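Sulfate adenylyltransferase (Allochromatium vinosum, PDB 4DNX) catalyses the reversible transfer of the adenylyl group of ATP to sulfate, giving adenosine 5'-phosphosulfate and diphosphate. Local coordinates at residues A[365-368]-A[374-377]. Residues are numbered along the deposited sequence; the frame is centred on the assembly and turned at random.
Sequences REML and PPPE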
loop_
_atom_site.group_PDB
_atom_site.type_symbol
_atom_site.label_atom_id
_atom_site.label_comp_id
_atom_site.label_asym_id
_atom_site.label_seq_id
_atom_site.Cartn_x
_atom_site.Cartn_y
_atom_site.Cartn_z
ATOM N N ARG A 365 29.407 -0.989 8.075
ATOM C CA ARG A 365 28.520 -1.369 9.174
ATOM C C ARG A 365 29.278 -1.319 10.520
ATOM O O ARG A 365 28.752 -0.823 11.530
ATOM C CB ARG A 365 27.983 -2.775 8.917
ATOM C CG ARG A 365 26.829 -3.194 9.790
ATOM C CD ARG A 365 27.285 -4.145 10.878
ATOM N NE ARG A 365 27.973 -5.344 10.368
ATOM C CZ ARG A 365 28.938 -5.999 11.033
ATOM N NH1 ARG A 365 29.330 -5.599 12.239
ATOM N NH2 ARG A 365 29.528 -7.056 10.494
ATOM N N GLU A 366 30.501 -1.836 10.543
ATOM C CA GLU A 366 31.328 -1.783 11.752
ATOM C C GLU A 366 31.524 -0.328 12.221
ATOM O O GLU A 366 31.368 -0.031 13.413
ATOM C CB GLU A 366 32.705 -2.443 11.537
ATOM C CG GLU A 366 32.595 -4.000 11.347
ATOM C CD GLU A 366 33.923 -4.641 10.950
ATOM O OE1 GLU A 366 33.957 -5.892 10.785
ATOM O OE2 GLU A 366 34.939 -3.921 10.824
ATOM N N MET A 367 31.880 0.552 11.287
ATOM C CA MET A 367 32.125 1.966 11.620
ATOM C C MET A 367 30.876 2.633 12.231
ATOM O O MET A 367 30.984 3.317 13.289
ATOM C CB MET A 367 32.603 2.729 10.380
ATOM C CG MET A 367 34.062 2.446 10.036
ATOM S SD MET A 367 34.509 3.366 8.523
ATOM C CE MET A 367 36.267 3.171 8.421
ATOM N N LEU A 368 29.739 2.429 11.562
ATOM C CA LEU A 368 28.448 2.954 12.013
ATOM C C LEU A 368 28.109 2.485 13.436
ATOM O O LEU A 368 27.726 3.290 14.291
ATOM C CB LEU A 368 27.314 2.620 11.042
ATOM C CG LEU A 368 27.481 3.180 9.626
ATOM C CD1 LEU A 368 26.488 2.558 8.702
ATOM C CD2 LEU A 368 27.340 4.702 9.635
ATOM N N PRO A 374 31.457 6.858 8.152
ATOM C CA PRO A 374 32.426 6.496 7.116
ATOM C C PRO A 374 32.783 7.725 6.297
ATOM O O PRO A 374 32.072 8.752 6.380
ATOM C CB PRO A 374 31.695 5.436 6.277
ATOM C CG PRO A 374 30.633 4.886 7.210
ATOM C CD PRO A 374 30.202 6.092 8.029
ATOM N N PRO A 375 33.850 7.638 5.509
ATOM C CA PRO A 375 34.214 8.746 4.649
ATOM C C PRO A 375 33.082 9.055 3.680
ATOM O O PRO A 375 32.279 8.149 3.359
ATOM C CB PRO A 375 35.463 8.230 3.919
ATOM C CG PRO A 375 36.014 7.174 4.791
ATOM C CD PRO A 375 34.841 6.545 5.444
ATOM N N PRO A 376 32.938 10.315 3.261
ATOM C CA PRO A 376 31.809 10.663 2.373
ATOM C C PRO A 376 31.883 10.001 0.993
ATOM O O PRO A 376 30.887 9.991 0.269
ATOM C CB PRO A 376 31.871 12.194 2.267
ATOM C CG PRO A 376 33.288 12.543 2.635
ATOM C CD PRO A 376 33.737 11.503 3.631
ATOM N N GLU A 377 33.038 9.417 0.660
ATOM C CA GLU A 377 33.179 8.589 -0.556
ATOM C C GLU A 377 32.355 7.293 -0.492
ATOM O O GLU A 377 32.063 6.683 -1.534
ATOM C CB GLU A 377 34.644 8.216 -0.790
ATOM C CG GLU A 377 35.563 9.416 -1.021
ATOM C CD GLU A 377 35.619 10.357 0.187
ATOM O OE1 GLU A 377 35.199 11.535 0.053
ATOM O OE2 GLU A 377 36.044 9.899 1.271
#
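Met367, near the C-terminal end of helix 361-369, and Pro374, in the loop that follows, bring the two backbones closest, with Met367 CA 6.4 Å from Pro374 CA; from Pro374 the loop leads away from segment 365-368, and Pro376 and Glu377 do not touch it. Pro374 is touched on two parts of its ring. At one, the thioether of Met367 reaches the CA and CB side, SD lying 4.0 Å from Pro374 CA and 4.2 Å from Pro374 CB, and the methionine chain and the proline ring run antiparallel alongside one another. At the other, the Leu368 methyl CD2 comes 3.6 Å from Pro374 CD and 4.1 Å from Pro374 CG, the leucine branch crossing the ring at about a right angle. With Met367 CG anti to the carbonyl carbon (chi1 -76°) and the chain extended at the next bond (chi2 178°), SD is carried out to the proline. The same sulfur makes a looser contact with the next ring, 4.4 Å from Pro375 CD. All of this is apolar packing within the ATP-sulfurylase family region: the proline-rich loop linking helix 361-369 to helix 381-393 folds back on the first of these before the chain enters the second. Leu368, buried, faces helix 381-393, where it touches Ala384, Leu387 and Tyr391. Pro374 is likewise buried and meets Ser379, whereas Pro375 leans on Leu359, just before helix 361-369. Farther along the loop, the carbonyl O of Pro376 accepts a hydrogen bond from Arg206 NH1.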